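Local coordinates for protein split-Soret cytochrome c (PDB 1H21) that carries two heme c groups and probably one [2Fe-2S] cluster per subunit as a homodimer and may take part in electron transfer during sulfate reduction, at residues K165-S168 against E169-R173; I149-S152 against K153-E157; P26-C29 against A30-Y34; A70-E73 against A74-G77. All coordinates share one frame; numbering follows the deposited sequence.

Contact 1: K165-S168 against E169-R173; sequences KQRS and ERCGR. Unlike the reference sequence in segment 169-173: Cys171 (reference Ala).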
loop_
_atom_site.group_PDB
_atom_site.type_symbol
_atom_site.label_atom_id
_atom_site.label_comp_id
_atom_site.label_asym_id
_atom_site.label_seq_id
_atom_site.Cartn_x
_atom_site.Cartn_y
_atom_site.Cartn_z
ATOM N N LYS A 165 5.764 -16.180 17.514
ATOM C CA LYS A 165 4.297 -16.240 17.565
ATOM C C LYS A 165 3.785 -14.925 18.126
ATOM O O LYS A 165 2.649 -14.515 17.874
ATOM C CB LYS A 165 3.830 -17.389 18.450
ATOM C CG LYS A 165 3.849 -18.728 17.754
ATOM C CD LYS A 165 2.730 -19.616 18.281
ATOM C CE LYS A 165 2.676 -20.938 17.529
ATOM N NZ LYS A 165 1.403 -21.667 17.794
ATOM N N GLN A 166 4.647 -14.264 18.884
ATOM C CA GLN A 166 4.318 -12.991 19.486
ATOM C C GLN A 166 4.110 -11.894 18.481
ATOM O O GLN A 166 3.156 -11.145 18.587
ATOM C CB GLN A 166 5.421 -12.558 20.449
ATOM C CG GLN A 166 5.399 -13.194 21.816
ATOM C CD GLN A 166 6.779 -13.303 22.352
ATOM O OE1 GLN A 166 7.574 -14.112 21.857
ATOM N NE2 GLN A 166 7.124 -12.445 23.305
ATOM N N ARG A 167 4.999 -11.780 17.504
ATOM C CA ARG A 167 4.833 -10.694 16.557
ATOM C C ARG A 167 3.657 -10.925 15.616
ATOM O O ARG A 167 3.045 -9.965 15.132
ATOM C CB ARG A 167 6.153 -10.310 15.861
ATOM C CG ARG A 167 6.456 -11.004 14.582
ATOM C CD ARG A 167 5.940 -10.257 13.355
ATOM N NE ARG A 167 5.461 -11.245 12.391
ATOM C CZ ARG A 167 4.369 -11.113 11.647
ATOM N NH1 ARG A 167 3.633 -10.003 11.718
ATOM N NH2 ARG A 167 3.936 -12.146 10.944
ATOM N N SER A 168 3.310 -12.186 15.376
ATOM C CA SER A 168 2.159 -12.465 14.539
ATOM C C SER A 168 0.903 -12.220 15.399
ATOM O O SER A 168 -0.154 -11.880 14.881
ATOM C CB SER A 168 2.196 -13.889 13.997
ATOM O OG SER A 168 1.876 -14.835 14.993
ATOM N N GLU A 169 1.031 -12.392 16.717
ATOM C CA GLU A 169 -0.076 -12.128 17.630
ATOM C C GLU A 169 -0.218 -10.610 17.642
ATOM O O GLU A 169 -1.315 -10.076 17.523
ATOM C CB GLU A 169 0.248 -12.639 19.038
ATOM C CG GLU A 169 -0.827 -12.349 20.096
ATOM C CD GLU A 169 -2.163 -13.047 19.839
ATOM O OE1 GLU A 169 -2.176 -14.225 19.441
ATOM O OE2 GLU A 169 -3.216 -12.412 20.075
ATOM N N ARG A 170 0.911 -9.918 17.734
ATOM C CA ARG A 170 0.935 -8.458 17.737
ATOM C C ARG A 170 0.267 -7.875 16.495
ATOM O O ARG A 170 -0.584 -6.991 16.615
ATOM C CB ARG A 170 2.373 -7.932 17.803
ATOM C CG ARG A 170 2.490 -6.411 17.669
ATOM C CD ARG A 170 3.830 -6.040 17.077
ATOM N NE ARG A 170 4.027 -4.606 16.875
ATOM C CZ ARG A 170 4.134 -4.036 15.675
ATOM N NH1 ARG A 170 4.045 -4.777 14.566
ATOM N NH2 ARG A 170 4.375 -2.732 15.579
ATOM N N CYS A 171 0.656 -8.343 15.308
ATOM C CA CYS A 171 0.062 -7.798 14.093
ATOM C C CYS A 171 -1.432 -8.084 14.040
ATOM O O CYS A 171 -2.213 -7.235 13.598
ATOM C CB CYS A 171 0.830 -8.214 12.815
ATOM S SG CYS A 171 2.409 -7.236 12.524
ATOM N N GLY A 172 -1.834 -9.197 14.648
ATOM C CA GLY A 172 -3.241 -9.568 14.686
ATOM C C GLY A 172 -4.042 -8.587 15.523
ATOM O O GLY A 172 -5.165 -8.220 15.160
ATOM N N ARG A 173 -3.465 -8.147 16.640
ATOM C CA ARG A 173 -4.129 -7.198 17.520
ATOM C C ARG A 173 -4.126 -5.813 16.902
ATOM O O ARG A 173 -5.107 -5.079 17.026
ATOM C CB ARG A 173 -3.455 -7.177 18.893
ATOM C CG ARG A 173 -3.450 -8.558 19.568
ATOM C CD ARG A 173 -2.786 -8.572 20.951
ATOM N NE ARG A 173 -2.638 -9.946 21.456
ATOM C CZ ARG A 173 -2.457 -10.279 22.736
ATOM N NH1 ARG A 173 -2.397 -9.337 23.676
ATOM N NH2 ARG A 173 -2.309 -11.564 23.067
#
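Arg167 bends forward along its helix, so that NH1 lies 3.1 Å from SG of Cys171, one turn on, with the sulfur at the edge of the guanidinium and near its plane. Bends at chi2 and chi3 bring the group round, and Ser168 CB lies over one face, offset toward the rim. SG is anti to its own carbonyl carbon (chi1 -78°), which swings it beside the backbone N and toward the arginine. Cys171 is inferred to be a ligand of the iron-sulfur cluster, probably [2Fe-2S], together with Cys44, Cys86 and Cys147.

Both residues belong to the first turns of helix 165-192. There Lys165 O accepts two bonds from the same face of its carbonyl plane: Ser168 OG at 3.0 Å and Glu169 N at 2.9 Å. Behind them, Cys171 N bonds Arg167 O at 2.9 Å. Farther round, Arg173 NE makes a salt bridge of 2.9 Å with Glu169 OE2, in the guanidinium plane and on the anti lone pair. The other carboxylate oxygen, OE1, takes the backbone N of Val133. Arg170, extended from CG to NE, hydrogen-bonds Ser150 and lies against Trp154 in a cation-pi contact.

Contact 2: I149-S152 against K153-E157; sequences ISVS and KWCYE. With HEC (heme c), chain H.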
loop_
_atom_site.group_PDB
_atom_site.type_symbol
_atom_site.label_atom_id
_atom_site.label_comp_id
_atom_site.label_asym_id
_atom_site.label_seq_id
_atom_site.Cartn_x
_atom_site.Cartn_y
_atom_site.Cartn_z
ATOM N N ILE A 149 9.258 -0.620 9.104
ATOM C CA ILE A 149 9.652 0.217 10.230
ATOM C C ILE A 149 8.914 -0.097 11.530
ATOM O O ILE A 149 9.506 -0.141 12.596
ATOM C CB ILE A 149 9.472 1.693 9.889
ATOM C CG1 ILE A 149 10.355 2.031 8.692
ATOM C CG2 ILE A 149 9.893 2.563 11.065
ATOM C CD1 ILE A 149 10.380 3.467 8.356
ATOM N N SER A 150 7.611 -0.280 11.429
ATOM C CA SER A 150 6.765 -0.599 12.569
ATOM C C SER A 150 7.205 -1.929 13.210
ATOM O O SER A 150 7.570 -1.974 14.397
ATOM C CB SER A 150 5.301 -0.675 12.087
ATOM O OG SER A 150 4.401 -1.090 13.096
ATOM N N VAL A 151 7.207 -3.001 12.422
ATOM C CA VAL A 151 7.579 -4.316 12.935
ATOM C C VAL A 151 9.055 -4.457 13.349
ATOM O O VAL A 151 9.342 -4.810 14.491
ATOM C CB VAL A 151 7.187 -5.451 11.935
ATOM C CG1 VAL A 151 7.616 -6.811 12.477
ATOM C CG2 VAL A 151 5.667 -5.440 11.675
ATOM N N SER A 152 9.980 -4.170 12.436
ATOM C CA SER A 152 11.410 -4.290 12.718
ATOM C C SER A 152 11.882 -3.573 13.989
ATOM O O SER A 152 12.622 -4.155 14.785
ATOM C CB SER A 152 12.227 -3.849 11.499
ATOM O OG SER A 152 11.836 -4.600 10.362
ATOM N N LYS A 153 11.433 -2.334 14.192
ATOM C CA LYS A 153 11.797 -1.538 15.371
ATOM C C LYS A 153 11.291 -2.231 16.654
ATOM O O LYS A 153 12.054 -2.491 17.590
ATOM C CB LYS A 153 11.186 -0.147 15.235
ATOM C CG LYS A 153 11.743 0.893 16.166
ATOM C CD LYS A 153 11.011 2.187 15.963
ATOM C CE LYS A 153 11.453 3.187 16.987
ATOM N NZ LYS A 153 10.628 4.423 16.893
ATOM N N TRP A 154 10.017 -2.601 16.657
ATOM C CA TRP A 154 9.420 -3.278 17.804
ATOM C C TRP A 154 10.153 -4.588 18.171
ATOM O O TRP A 154 10.445 -4.825 19.344
ATOM C CB TRP A 154 7.937 -3.537 17.507
ATOM C CG TRP A 154 7.155 -4.229 18.591
ATOM C CD1 TRP A 154 6.429 -3.636 19.596
ATOM C CD2 TRP A 154 6.935 -5.642 18.722
ATOM N NE1 TRP A 154 5.768 -4.593 20.325
ATOM C CE2 TRP A 154 6.057 -5.831 19.812
ATOM C CE3 TRP A 154 7.390 -6.767 18.009
ATOM C CZ2 TRP A 154 5.618 -7.102 20.212
ATOM C CZ3 TRP A 154 6.955 -8.028 18.403
ATOM C CH2 TRP A 154 6.075 -8.186 19.498
ATOM N N CYS A 155 10.432 -5.439 17.182
ATOM C CA CYS A 155 11.141 -6.704 17.418
ATOM C C CYS A 155 12.544 -6.436 17.975
ATOM O O CYS A 155 12.981 -7.066 18.948
ATOM C CB CYS A 155 11.241 -7.535 16.125
ATOM S SG CYS A 155 9.730 -8.429 15.617
ATOM N N TYR A 156 13.230 -5.475 17.364
ATOM C CA TYR A 156 14.571 -5.062 17.771
ATOM C C TYR A 156 14.579 -4.616 19.215
ATOM O O TYR A 156 15.350 -5.133 20.030
ATOM C CB TYR A 156 15.049 -3.891 16.912
ATOM C CG TYR A 156 16.378 -3.314 17.348
ATOM C CD1 TYR A 156 17.523 -4.126 17.415
ATOM C CD2 TYR A 156 16.510 -1.959 17.662
ATOM C CE1 TYR A 156 18.777 -3.606 17.781
ATOM C CE2 TYR A 156 17.761 -1.420 18.027
ATOM C CZ TYR A 156 18.889 -2.260 18.080
ATOM O OH TYR A 156 20.130 -1.757 18.393
ATOM N N GLU A 157 13.783 -3.586 19.487
ATOM C CA GLU A 157 13.647 -3.010 20.810
ATOM C C GLU A 157 13.232 -4.016 21.886
ATOM O O GLU A 157 13.714 -3.943 23.015
ATOM C CB GLU A 157 12.659 -1.844 20.762
ATOM C CG GLU A 157 13.214 -0.630 20.024
ATOM C CD GLU A 157 12.230 0.541 19.934
ATOM O OE1 GLU A 157 11.008 0.344 20.170
ATOM O OE2 GLU A 157 12.689 1.669 19.601
HETATM FE FE HEC H . 15.286 -1.086 7.716
HETATM C CHA HEC H . 14.734 -0.526 10.969
HETATM C CHB HEC H . 17.030 -3.969 8.482
HETATM C CHC HEC H . 15.270 -1.963 4.430
HETATM C CHD HEC H . 14.325 2.037 6.911
HETATM N NA HEC H . 15.810 -1.973 9.399
HETATM C C1A HEC H . 15.346 -1.688 10.659
HETATM C C2A HEC H . 15.702 -2.701 11.636
HETATM C C3A HEC H . 16.502 -3.619 10.947
HETATM C C4A HEC H . 16.558 -3.150 9.552
HETATM C CMA HEC H . 17.128 -4.915 11.467
HETATM C CAA HEC H . 15.333 -2.722 13.131
HETATM C CBA HEC H . 16.367 -2.062 14.044
HETATM C CGA HEC H . 16.202 -0.558 14.216
HETATM O O1A HEC H . 17.185 0.193 14.042
HETATM O O2A HEC H . 15.092 -0.128 14.573
HETATM N NB HEC H . 16.060 -2.624 6.663
HETATM C C1B HEC H . 16.787 -3.717 7.128
HETATM C C2B HEC H . 17.074 -4.685 6.047
HETATM C C3B HEC H . 16.446 -4.163 4.927
HETATM C C4B HEC H . 15.876 -2.872 5.316
HETATM C CMB HEC H . 17.930 -5.974 6.124
HETATM C CAB HEC H . 16.389 -4.752 3.653
HETATM C CBB HEC H . 15.800 -6.077 3.470
HETATM N NC HEC H . 14.767 -0.146 6.050
HETATM C C1C HEC H . 14.767 -0.686 4.768
HETATM C C2C HEC H . 14.249 0.291 3.825
HETATM C C3C HEC H . 13.942 1.471 4.515
HETATM C C4C HEC H . 14.326 1.157 5.880
HETATM C CMC HEC H . 14.178 0.054 2.299
HETATM C CAC HEC H . 13.560 2.724 3.964
HETATM C CBC HEC H . 12.300 3.015 3.232
HETATM N ND HEC H . 14.789 0.431 8.754
HETATM C C1D HEC H . 14.541 1.698 8.277
HETATM C C2D HEC H . 14.157 2.564 9.366
HETATM C C3D HEC H . 14.148 1.857 10.504
HETATM C C4D HEC H . 14.538 0.510 10.104
HETATM C CMD HEC H . 13.775 4.013 9.231
HETATM C CAD HEC H . 13.808 2.402 11.903
HETATM C CBD HEC H . 15.048 2.864 12.652
HETATM C CGD HEC H . 14.731 3.370 14.053
HETATM O O1D HEC H . 14.481 2.536 14.964
HETATM O O2D HEC H . 14.720 4.614 14.234
#
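Val151 and Cys155 meet on one side of this helical turn, CG1 to SG at 4.1 Å, while Ile149, Ser152, Lys153 and Tyr156 turn toward a heme c. The SG also lies at the edge of the Trp154 indole, in its plane. Cys155 N bonds Val151 O at 3.0 Å, nearly straight (172°).

On the heme side, Ile149 sends CD1 to within 3.5 Å of the methyl CMD, and Ser152 CB packs on the pyrrole carbon C2A. Lys153 is stretched out beyond CG, its methylenes running past one propionate, with CG 3.4 Å from HEC O1D. With CG anti to its backbone N (chi1 175°), Tyr156 lays one ring face on the other propionate arm, CG 3.5 Å from HEC CBA. A second heme c also touches this ring. These residues thus form one wall of a heme pocket, next to His148, an axial ligand of a heme iron. Ser152 OG hydrogen-bonds both His148 O and the backbone N of Lys224 of the second subunit; Trp222 of that subunit meets the Tyr156 ring edge-to-face, in keeping with hemes shared across the dimer.

The other side of helix 147-158 rests on helix 165-192, where Val151 packs on Arg167, Arg170 and Cys171, and Trp154 on Arg167.

Contact 3: P26-C29 against A30-Y34; sequences PKEC and AQVAY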
loop_
_atom_site.group_PDB
_atom_site.type_symbol
_atom_site.label_atom_id
_atom_site.label_comp_id
_atom_site.label_asym_id
_atom_site.label_seq_id
_atom_site.Cartn_x
_atom_site.Cartn_y
_atom_site.Cartn_z
ATOM N N PRO A 26 -17.604 -0.094 16.579
ATOM C CA PRO A 26 -16.146 -0.220 16.692
ATOM C C PRO A 26 -15.682 -1.496 17.442
ATOM O O PRO A 26 -14.793 -2.219 16.950
ATOM C CB PRO A 26 -15.769 1.063 17.431
ATOM C CG PRO A 26 -16.712 2.045 16.867
ATOM C CD PRO A 26 -18.024 1.283 16.909
ATOM N N LYS A 27 -16.304 -1.792 18.591
ATOM C CA LYS A 27 -15.947 -2.977 19.382
ATOM C C LYS A 27 -16.141 -4.242 18.544
ATOM O O LYS A 27 -15.292 -5.158 18.556
ATOM C CB LYS A 27 -16.814 -3.091 20.651
ATOM C CG LYS A 27 -16.988 -1.807 21.480
ATOM C CD LYS A 27 -15.682 -1.203 22.044
ATOM C CE LYS A 27 -15.913 0.219 22.614
ATOM N NZ LYS A 27 -16.425 1.217 21.592
ATOM N N GLU A 28 -17.271 -4.306 17.840
ATOM C CA GLU A 28 -17.565 -5.456 16.994
ATOM C C GLU A 28 -16.479 -5.540 15.901
ATOM O O GLU A 28 -15.915 -6.613 15.626
ATOM C CB GLU A 28 -18.958 -5.330 16.353
ATOM C CG GLU A 28 -19.381 -6.610 15.604
ATOM C CD GLU A 28 -20.634 -6.461 14.724
ATOM O OE1 GLU A 28 -21.067 -5.317 14.398
ATOM O OE2 GLU A 28 -21.172 -7.527 14.323
ATOM N N CYS A 29 -16.156 -4.388 15.320
ATOM C CA CYS A 29 -15.146 -4.310 14.278
ATOM C C CYS A 29 -13.767 -4.776 14.711
ATOM O O CYS A 29 -13.140 -5.583 14.017
ATOM C CB CYS A 29 -15.076 -2.897 13.742
ATOM S SG CYS A 29 -16.474 -2.594 12.711
ATOM N N ALA A 30 -13.299 -4.277 15.848
ATOM C CA ALA A 30 -11.988 -4.647 16.358
ATOM C C ALA A 30 -11.903 -6.171 16.443
ATOM O O ALA A 30 -10.953 -6.825 15.967
ATOM C CB ALA A 30 -11.789 -4.015 17.751
ATOM N N GLN A 31 -12.990 -6.727 16.951
ATOM C CA GLN A 31 -13.149 -8.153 17.164
ATOM C C GLN A 31 -13.091 -8.994 15.890
ATOM O O GLN A 31 -12.282 -9.925 15.771
ATOM C CB GLN A 31 -14.475 -8.343 17.857
ATOM C CG GLN A 31 -14.850 -9.755 18.039
ATOM C CD GLN A 31 -14.361 -10.313 19.325
ATOM O OE1 GLN A 31 -14.080 -9.593 20.292
ATOM N NE2 GLN A 31 -14.293 -11.616 19.372
ATOM N N VAL A 32 -13.981 -8.685 14.953
ATOM C CA VAL A 32 -14.039 -9.406 13.678
ATOM C C VAL A 32 -12.719 -9.261 12.885
ATOM O O VAL A 32 -12.277 -10.209 12.227
ATOM C CB VAL A 32 -15.248 -8.923 12.832
ATOM C CG1 VAL A 32 -15.342 -9.712 11.532
ATOM C CG2 VAL A 32 -16.521 -9.075 13.638
ATOM N N ALA A 33 -12.101 -8.077 12.964
ATOM C CA ALA A 33 -10.824 -7.798 12.293
ATOM C C ALA A 33 -9.779 -8.749 12.829
ATOM O O ALA A 33 -9.063 -9.379 12.050
ATOM C CB ALA A 33 -10.378 -6.343 12.517
ATOM N N TYR A 34 -9.713 -8.866 14.157
ATOM C CA TYR A 34 -8.761 -9.768 14.807
ATOM C C TYR A 34 -9.003 -11.214 14.344
ATOM O O TYR A 34 -8.056 -11.952 14.041
ATOM C CB TYR A 34 -8.879 -9.654 16.329
ATOM C CG TYR A 34 -8.016 -10.636 17.113
ATOM C CD1 TYR A 34 -6.742 -10.289 17.550
ATOM C CD2 TYR A 34 -8.471 -11.927 17.392
ATOM C CE1 TYR A 34 -5.941 -11.203 18.240
ATOM C CE2 TYR A 34 -7.683 -12.836 18.068
ATOM C CZ TYR A 34 -6.418 -12.471 18.487
ATOM O OH TYR A 34 -5.626 -13.400 19.116
#
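Pro26 O takes the backbone N of Ala30 at 2.8 Å and 166°, the shortest hydrogen bond between 26-29 and 30-34. It belongs to the first turn of helix 26-38, a regular alpha-helix in which the i to i+4 pattern continues with Gln31 N to Lys27 O, Val32 N to Glu28 O at 2.9 Å and Ala33 N to Cys29 O at 2.9 Å.

Several CB atoms lie close to carbonyl oxygens of the preceding turn. Ala33 sets CB 3.2 Å from Cys29 O, and Gln31 CB comes equally close to Glu28 O. Glu28 and Val32, a turn apart, run along the same side of the helix, Glu28 CG 4.3 Å from Val32 CG2. Beyond that methylene the carboxylate makes a salt bridge with Lys59, and Arg9 of the second subunit packs on the same side chain.

Val32 packs on helix 44-60 and Pro26 on Phe180 of helix 165-192, while Ala33 touches both, at Ser51 and Ala179. Tyr34 sends its hydroxyl to Glu169 of the latter helix. In Val32, CG2 is anti to the carbonyl carbon, beside the backbone N; this places the methyl back over the preceding turn, 3.2 Å from Glu28 O.

Contact 4: A70-E73 against A74-G77; sequences AMLE and ANKG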
loop_
_atom_site.group_PDB
_atom_site.type_symbol
_atom_site.label_atom_id
_atom_site.label_comp_id
_atom_site.label_asym_id
_atom_site.label_seq_id
_atom_site.Cartn_x
_atom_site.Cartn_y
_atom_site.Cartn_z
ATOM N N ALA A 70 -11.054 -11.835 -0.208
ATOM C CA ALA A 70 -9.703 -12.375 -0.161
ATOM C C ALA A 70 -8.717 -11.568 -0.997
ATOM O O ALA A 70 -7.509 -11.722 -0.829
ATOM C CB ALA A 70 -9.687 -13.804 -0.568
ATOM N N MET A 71 -9.215 -10.676 -1.856
ATOM C CA MET A 71 -8.325 -9.849 -2.658
ATOM C C MET A 71 -7.402 -9.092 -1.702
ATOM O O MET A 71 -6.244 -8.797 -2.039
ATOM C CB MET A 71 -9.095 -8.842 -3.524
ATOM C CG MET A 71 -8.184 -7.955 -4.403
ATOM S SD MET A 71 -9.019 -6.598 -5.277
ATOM C CE MET A 71 -8.684 -5.222 -4.244
ATOM N N LEU A 72 -7.902 -8.818 -0.497
ATOM C CA LEU A 72 -7.117 -8.097 0.489
ATOM C C LEU A 72 -6.015 -8.902 1.131
ATOM O O LEU A 72 -5.257 -8.378 1.935
ATOM C CB LEU A 72 -7.991 -7.388 1.515
ATOM C CG LEU A 72 -8.483 -6.147 0.782
ATOM C CD1 LEU A 72 -9.948 -6.306 0.483
ATOM C CD2 LEU A 72 -8.200 -4.895 1.574
ATOM N N GLU A 73 -5.890 -10.162 0.737
ATOM C CA GLU A 73 -4.790 -10.993 1.240
ATOM C C GLU A 73 -3.501 -10.376 0.648
ATOM O O GLU A 73 -2.421 -10.445 1.227
ATOM C CB GLU A 73 -4.948 -12.450 0.769
ATOM C CG GLU A 73 -3.874 -13.402 1.292
ATOM C CD GLU A 73 -3.793 -14.693 0.500
ATOM O OE1 GLU A 73 -3.767 -14.626 -0.752
ATOM O OE2 GLU A 73 -3.726 -15.782 1.121
ATOM N N ALA A 74 -3.669 -9.686 -0.472
ATOM C CA ALA A 74 -2.590 -9.028 -1.189
ATOM C C ALA A 74 -1.770 -8.121 -0.288
ATOM O O ALA A 74 -0.578 -7.947 -0.512
ATOM C CB ALA A 74 -3.171 -8.214 -2.359
ATOM N N ASN A 75 -2.410 -7.573 0.736
ATOM C CA ASN A 75 -1.754 -6.645 1.639
ATOM C C ASN A 75 -1.037 -7.255 2.826
ATOM O O ASN A 75 -0.464 -6.539 3.662
ATOM C CB ASN A 75 -2.765 -5.646 2.158
ATOM C CG ASN A 75 -3.195 -4.678 1.119
ATOM O OD1 ASN A 75 -2.603 -3.611 0.979
ATOM N ND2 ASN A 75 -4.261 -5.008 0.407
ATOM N N LYS A 76 -1.067 -8.570 2.928
ATOM C CA LYS A 76 -0.410 -9.205 4.059
ATOM C C LYS A 76 1.094 -8.906 4.010
ATOM O O LYS A 76 1.686 -8.849 2.930
ATOM C CB LYS A 76 -0.682 -10.714 4.063
ATOM C CG LYS A 76 -0.618 -11.345 5.452
ATOM C CD LYS A 76 -0.686 -12.871 5.381
ATOM C CE LYS A 76 -0.080 -13.480 6.632
ATOM N NZ LYS A 76 -0.246 -14.942 6.716
ATOM N N GLY A 77 1.670 -8.609 5.174
ATOM C CA GLY A 77 3.092 -8.323 5.274
ATOM C C GLY A 77 3.559 -7.096 4.507
ATOM O O GLY A 77 4.725 -6.994 4.115
#
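Three backbone bonds join 70-73 to 74-77, each from a residue to the one three places earlier: Ala74 N to Met71 O at 3.1 Å, Asn75 N to Leu72 O at 3.2 Å and Lys76 N to Glu73 O at 2.9 Å. In all three the donor stands well above the carbonyl plane, most of all at Leu72 O, where it is 63° out.

Van der Waals contacts are made mainly by CB atoms against carbonyl oxygens. Ala74 CB sits 3.1 Å from Met71 O, and CB of Lys76 lies 3.3 Å from Glu73 O. Leu72 and Asn75 run side by side and point the same way; the methyl CD2 of Leu72 approaches the amide ND2 of Asn75 to 4.1 Å. Asn75 has CG beside its backbone N (chi1 -71°), which sends the amide back along the leucine. Met71 packs on Phe49 and Ala74 on Ser97, both of the second subunit.

The polar ends find their partners outside the two segments. Glu73, extended beyond CG, makes a salt bridge with Arg102 of the second subunit, and Asn75 ND2 hydrogen-bonds Tyr90 of the same subunit. Lys76 NZ, 6.6 Å from Glu73 OE2, instead bonds the carbonyl of Gly41, and its side chain is about 5 Å from that of Cys44, an inferred cluster ligand.

Gly77, with positive phi, follows and pairs through its backbone with Gly83. The i to i+3 bonding is that of a 3-10 helix, which runs through 70-75, largely buried at the dimer interface within the connection between helices 44-60 and 87-99.

In the fold
Contact 1 lies between the heme side and the amino-terminal helix of the chain. It touches contact 2, with centres 12 Å apart, where helix 165-192 packs on helix 147-158: Arg167 CB comes to 3.5 Å from Trp154 CZ3. It also touches contact 3, where Gly172 O lies 3.5 Å from Tyr34 CD1. Contact 4 comes no nearer to it than about 6 Å between nearest atoms, yet Lys76 lies near the probable iron-sulfur site, its side chain about 8 Å from that of the inferred ligand Cys171. Contact 2 lines the heme pocket, and the Arg170 side chain is about 11 Å from a heme c. All four contacts touch the second subunit, contact 1 through Arg167 alone.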